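Local coordinates for conserved lipoprotein, putative (Clostridium novyi, PDB 4L1N) that is of unknown function but is probably a membrane-attached lipoprotein of a family grouped with the beta-propellers, at residues L53-G58 against E108-Q113; E91-I96 against D114-T119. All blocks are in the same frame, centred on the assembly; numbering follows the deposited sequence.

Contact 1: L53-G58 against E108-Q113; sequences LKKELG and ELDLDQ
An antiparallel strand pair joins Leu53, Lys54 and Lys55 to Asp110, Leu109 and Glu108, in that order. Leu53 and Asp110 form one hydrogen-bonded pair: Leu53 N gives to Asp110 O at 2.7 Å, and Asp110 N returns a bond to Leu53 O. Lys55 and Glu108 form the next; the bond from Lys55 N to Glu108 O spans 2.8 Å and is nearly straight (170° at the hydrogen), while Glu108 N reaches Lys55 O from 31° above the carbonyl plane. Lys54 and Leu109 make the non-hydrogen-bonded pair between them, with Lys54 CA coming within 4.2 Å of Leu109 CD2. In the large antiparallel sheet this pairing sets strand 49-56 beside strand 105-111, which has strand 95-100 on its other flank. On the face bearing Leu53, Lys55, Glu108 and Asp110, the aliphatic part of Lys55 crosses both acids: its CB lies 3.7 Å from Glu108 CG, and its CD 3.3 Å from Asp110 OD2. A bend at chi4 (-69°) places Lys55 NZ 4.7 Å from Asp110 OD2, beyond salt-bridge contact, although the charge probably still eases the repulsion between the neighbouring carboxylates. Glu108 OE1 has a long, weak ion pair with Lys95. Beyond the paired residues, Leu57 crosses Glu108 at about a right angle, CD2 near OE1, and at the other end Leu53 CG packs 3.8 Å from Asp112 CB.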
loop_
_atom_site.group_PDB
_atom_site.type_symbol
_atom_site.label_atom_id
_atom_site.label_comp_id
_atom_site.label_asym_id
_atom_site.label_seq_id
_atom_site.Cartn_x
_atom_site.Cartn_y
_atom_site.Cartn_z
ATOM N N LEU A 53 4.340 -11.992 -0.824
ATOM C CA LEU A 53 4.390 -13.354 -0.320
ATOM C C LEU A 53 3.405 -13.476 0.831
ATOM O O LEU A 53 3.421 -12.631 1.733
ATOM C CB LEU A 53 5.817 -13.704 0.136
ATOM C CG LEU A 53 6.963 -13.517 -0.861
ATOM C CD1 LEU A 53 8.306 -13.656 -0.161
ATOM C CD2 LEU A 53 6.872 -14.503 -2.011
ATOM N N LYS A 54 2.508 -14.476 0.785
ATOM C CA LYS A 54 1.552 -14.658 1.869
ATOM C C LYS A 54 2.231 -15.499 2.962
ATOM O O LYS A 54 2.681 -16.617 2.686
ATOM C CB LYS A 54 0.247 -15.302 1.359
ATOM C CG LYS A 54 -0.803 -15.415 2.445
ATOM C CD LYS A 54 -1.969 -16.296 2.085
ATOM C CE LYS A 54 -2.881 -16.413 3.287
ATOM N NZ LYS A 54 -3.878 -17.517 3.165
ATOM N N LYS A 55 2.343 -14.955 4.185
ATOM C CA LYS A 55 2.943 -15.669 5.310
ATOM C C LYS A 55 1.923 -15.768 6.430
ATOM O O LYS A 55 1.562 -14.754 7.017
ATOM C CB LYS A 55 4.234 -14.985 5.787
ATOM C CG LYS A 55 5.354 -14.977 4.763
ATOM C CD LYS A 55 6.512 -14.112 5.218
ATOM C CE LYS A 55 7.634 -14.053 4.211
ATOM N NZ LYS A 55 8.338 -15.350 4.087
ATOM N N GLU A 56 1.428 -16.984 6.707
ATOM C CA GLU A 56 0.426 -17.208 7.750
ATOM C C GLU A 56 0.997 -16.858 9.119
ATOM O O GLU A 56 2.209 -16.958 9.322
ATOM C CB GLU A 56 -0.088 -18.640 7.709
ATOM C CG GLU A 56 -1.107 -18.855 6.611
ATOM C CD GLU A 56 -1.457 -20.290 6.278
ATOM O OE1 GLU A 56 -1.064 -21.205 7.039
ATOM O OE2 GLU A 56 -2.124 -20.499 5.239
ATOM N N LEU A 57 0.146 -16.378 10.028
ATOM C CA LEU A 57 0.587 -15.971 11.357
ATOM C C LEU A 57 -0.162 -16.705 12.441
ATOM O O LEU A 57 -1.332 -17.053 12.254
ATOM C CB LEU A 57 0.391 -14.459 11.545
ATOM C CG LEU A 57 1.262 -13.532 10.728
ATOM C CD1 LEU A 57 0.637 -12.183 10.647
ATOM C CD2 LEU A 57 2.626 -13.407 11.326
ATOM N N GLY A 58 0.501 -16.895 13.581
ATOM C CA GLY A 58 -0.096 -17.542 14.742
ATOM C C GLY A 58 -1.266 -16.745 15.280
ATOM O O GLY A 58 -1.316 -15.526 15.095
ATOM N N GLU A 108 0.185 -12.198 6.724
ATOM C CA GLU A 108 0.899 -11.012 6.312
ATOM C C GLU A 108 1.312 -11.134 4.847
ATOM O O GLU A 108 1.554 -12.235 4.347
ATOM C CB GLU A 108 2.109 -10.702 7.236
ATOM C CG GLU A 108 3.338 -11.579 7.070
ATOM C CD GLU A 108 4.510 -11.324 8.004
ATOM O OE1 GLU A 108 4.337 -11.391 9.244
ATOM O OE2 GLU A 108 5.639 -11.194 7.485
ATOM N N LEU A 109 1.331 -9.989 4.153
ATOM C CA LEU A 109 1.785 -9.871 2.779
ATOM C C LEU A 109 3.115 -9.161 2.801
ATOM O O LEU A 109 3.207 -8.012 3.249
ATOM C CB LEU A 109 0.785 -9.121 1.898
ATOM C CG LEU A 109 -0.553 -9.754 1.576
ATOM C CD1 LEU A 109 -1.356 -8.808 0.683
ATOM C CD2 LEU A 109 -0.407 -11.107 0.888
ATOM N N ASP A 110 4.155 -9.860 2.371
ATOM C CA ASP A 110 5.501 -9.319 2.378
ATOM C C ASP A 110 6.010 -9.080 1.005
ATOM O O ASP A 110 5.887 -9.933 0.137
ATOM C CB ASP A 110 6.464 -10.261 3.094
ATOM C CG ASP A 110 6.401 -10.193 4.595
ATOM O OD1 ASP A 110 5.552 -9.433 5.125
ATOM O OD2 ASP A 110 7.209 -10.885 5.247
ATOM N N LEU A 111 6.670 -7.953 0.830
ATOM C CA LEU A 111 7.275 -7.598 -0.427
ATOM C C LEU A 111 8.441 -8.526 -0.725
ATOM O O LEU A 111 9.381 -8.612 0.068
ATOM C CB LEU A 111 7.734 -6.150 -0.310
ATOM C CG LEU A 111 7.702 -5.279 -1.548
ATOM C CD1 LEU A 111 6.369 -5.347 -2.266
ATOM C CD2 LEU A 111 8.031 -3.879 -1.171
ATOM N N ASP A 112 8.320 -9.306 -1.815
ATOM C CA ASP A 112 9.347 -10.220 -2.337
ATOM C C ASP A 112 10.412 -9.340 -2.970
ATOM O O ASP A 112 10.147 -8.701 -3.994
ATOM C CB ASP A 112 8.721 -11.191 -3.360
ATOM C CG ASP A 112 9.580 -12.325 -3.900
ATOM O OD1 ASP A 112 10.786 -12.379 -3.564
ATOM O OD2 ASP A 112 9.040 -13.167 -4.655
ATOM N N GLN A 113 11.562 -9.209 -2.297
ATOM C CA GLN A 113 12.687 -8.375 -2.717
ATOM C C GLN A 113 13.964 -8.869 -2.076
ATOM O O GLN A 113 13.946 -9.308 -0.925
ATOM C CB GLN A 113 12.454 -6.888 -2.399
ATOM C CG GLN A 113 11.899 -6.594 -1.009
ATOM C CD GLN A 113 11.914 -5.133 -0.657
ATOM O OE1 GLN A 113 12.120 -4.240 -1.502
ATOM N NE2 GLN A 113 11.702 -4.863 0.615
#

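Contact 2: E91-I96 against D114-T119; sequences EGVGKI and DQQKNT
Gln116 and Val93 bring together the turn ahead of strand 118-125 and the loop that leads into strand 95-100. Gln116 is the centre of an inverse gamma turn, whose bond from Lys117 N to Gln115 O is weak. From there the Gln116 side chain folds back toward the other loop. Its CB meets Val93 CG2 at 3.8 Å; CG follows, and the bend at chi2 (-89°) then puts CD 3.9 Å from the same methyl. The amide completes the cover: OE1 and NE2 are about as far from Val93 CG2 as CD is, so the methyl sits over the flat face of the group, and NE2 is also 3.9 Å from Val93 CB. Val93 CG2 further touches Asn118 O at 3.4 Å. Next along the strand, Thr119 has OG1 anti to its backbone N (chi1 -175°), and that oxygen takes the Gly94 N-H in a bond of 2.8 Å and 164°. Gly92 precedes this with a positive phi that only glycine adopts readily, and its backbone bonds to Ala138. The two halves therefore differ in chemistry: the Gln116 amide is used here for its flat surface against a methyl, whereas the Thr119 hydroxyl accepts a backbone N-H and has a second hydrogen bond, to a residue adjoining the contact, so that two bonds grip its oxygen.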
loop_
_atom_site.group_PDB
_atom_site.type_symbol
_atom_site.label_atom_id
_atom_site.label_comp_id
_atom_site.label_asym_id
_atom_site.label_seq_id
_atom_site.Cartn_x
_atom_site.Cartn_y
_atom_site.Cartn_z
ATOM N N GLU A 91 11.112 4.842 9.222
ATOM C CA GLU A 91 11.958 4.141 8.256
ATOM C C GLU A 91 11.859 2.637 8.423
ATOM O O GLU A 91 11.568 2.148 9.517
ATOM C CB GLU A 91 13.420 4.577 8.405
ATOM C CG GLU A 91 13.779 5.807 7.590
ATOM C CD GLU A 91 15.258 6.079 7.374
ATOM O OE1 GLU A 91 16.105 5.264 7.809
ATOM O OE2 GLU A 91 15.566 7.109 6.735
ATOM N N GLY A 92 12.088 1.921 7.329
ATOM C CA GLY A 92 12.065 0.465 7.322
ATOM C C GLY A 92 11.082 -0.122 6.336
ATOM O O GLY A 92 10.315 0.618 5.713
ATOM N N VAL A 93 11.128 -1.466 6.176
ATOM C CA VAL A 93 10.246 -2.232 5.301
ATOM C C VAL A 93 9.051 -2.681 6.136
ATOM O O VAL A 93 9.203 -3.506 7.039
ATOM C CB VAL A 93 10.966 -3.424 4.603
ATOM C CG1 VAL A 93 9.980 -4.325 3.870
ATOM C CG2 VAL A 93 12.052 -2.943 3.647
ATOM N N GLY A 94 7.895 -2.092 5.863
ATOM C CA GLY A 94 6.644 -2.443 6.516
ATOM C C GLY A 94 6.060 -3.696 5.896
ATOM O O GLY A 94 6.447 -4.085 4.788
ATOM N N LYS A 95 5.153 -4.362 6.622
ATOM C CA LYS A 95 4.456 -5.567 6.168
ATOM C C LYS A 95 2.940 -5.308 6.165
ATOM O O LYS A 95 2.444 -4.706 7.116
ATOM C CB LYS A 95 4.774 -6.759 7.088
ATOM C CG LYS A 95 6.243 -7.048 7.394
ATOM C CD LYS A 95 6.381 -7.558 8.835
ATOM C CE LYS A 95 7.334 -8.725 9.008
ATOM N NZ LYS A 95 7.071 -9.496 10.271
ATOM N N ILE A 96 2.198 -5.750 5.127
ATOM C CA ILE A 96 0.735 -5.604 5.122
ATOM C C ILE A 96 0.147 -6.771 5.931
ATOM O O ILE A 96 0.287 -7.934 5.538
ATOM C CB ILE A 96 0.094 -5.514 3.703
ATOM C CG1 ILE A 96 0.700 -4.385 2.849
ATOM C CG2 ILE A 96 -1.430 -5.352 3.814
ATOM C CD1 ILE A 96 0.459 -4.570 1.367
ATOM N N ASP A 114 15.066 -8.814 -2.835
ATOM C CA ASP A 114 16.389 -9.318 -2.425
ATOM C C ASP A 114 17.068 -8.394 -1.419
ATOM O O ASP A 114 17.792 -8.867 -0.540
ATOM C CB ASP A 114 17.283 -9.518 -3.654
ATOM C CG ASP A 114 16.562 -10.221 -4.795
ATOM O OD1 ASP A 114 16.274 -11.446 -4.657
ATOM O OD2 ASP A 114 16.232 -9.535 -5.804
ATOM N N GLN A 115 16.827 -7.091 -1.552
ATOM C CA GLN A 115 17.333 -6.050 -0.664
ATOM C C GLN A 115 16.141 -5.373 -0.004
ATOM O O GLN A 115 15.058 -5.362 -0.585
ATOM C CB GLN A 115 18.193 -5.038 -1.441
ATOM C CG GLN A 115 19.499 -5.617 -1.988
ATOM C CD GLN A 115 20.394 -4.579 -2.636
ATOM O OE1 GLN A 115 19.954 -3.710 -3.407
ATOM N NE2 GLN A 115 21.689 -4.682 -2.372
ATOM N N GLN A 116 16.333 -4.803 1.191
ATOM C CA GLN A 116 15.291 -4.111 1.961
ATOM C C GLN A 116 15.161 -2.651 1.485
ATOM O O GLN A 116 15.337 -1.732 2.297
ATOM C CB GLN A 116 15.647 -4.163 3.466
ATOM C CG GLN A 116 15.652 -5.567 4.090
ATOM C CD GLN A 116 14.295 -5.962 4.623
ATOM O OE1 GLN A 116 13.526 -6.687 3.968
ATOM N NE2 GLN A 116 13.972 -5.495 5.830
ATOM N N LYS A 117 14.851 -2.422 0.173
ATOM C CA LYS A 117 14.795 -1.056 -0.343
ATOM C C LYS A 117 13.381 -0.453 -0.450
ATOM O O LYS A 117 13.263 0.764 -0.309
ATOM C CB LYS A 117 15.538 -0.916 -1.689
ATOM C CG LYS A 117 14.909 -1.576 -2.920
ATOM C CD LYS A 117 15.129 -0.735 -4.194
ATOM C CE LYS A 117 16.440 -1.011 -4.904
ATOM N NZ LYS A 117 16.750 0.031 -5.920
ATOM N N ASN A 118 12.335 -1.264 -0.728
ATOM C CA ASN A 118 10.963 -0.762 -0.902
ATOM C C ASN A 118 10.018 -1.251 0.166
ATOM O O ASN A 118 10.289 -2.255 0.832
ATOM C CB ASN A 118 10.419 -1.111 -2.271
ATOM C CG ASN A 118 10.996 -0.228 -3.333
ATOM O OD1 ASN A 118 11.015 0.996 -3.210
ATOM N ND2 ASN A 118 11.524 -0.823 -4.376
ATOM N N THR A 119 8.888 -0.540 0.322
ATOM C CA THR A 119 7.916 -0.835 1.369
ATOM C C THR A 119 6.464 -0.474 1.021
ATOM O O THR A 119 6.254 0.531 0.339
ATOM C CB THR A 119 8.322 -0.000 2.611
ATOM O OG1 THR A 119 7.485 -0.335 3.699
ATOM C CG2 THR A 119 8.241 1.521 2.377
#

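The two contacts are centred about 12 Å apart and their segments alternate along the chain: 53-58, 91-96, 108-113, then 114-119. Segment 108-113 runs straight on into 114-119, so the strand paired in contact 1 leads directly to the turn of contact 2. They also touch through space. Leu109 N lies 2.7 Å from Ile96 O, a probable hydrogen bond between neighbouring strands 105-111 and 95-100, and Gln113 NE2 makes another probable one, 3.0 Å from Asn118 O. Leu111 CD2 packs 3.4 Å from that same carbonyl oxygen. Asp110 and Lys95 bring side chains of the two contacts together, OD1 to CG at 3.4 Å. No active site is known to which either could be related.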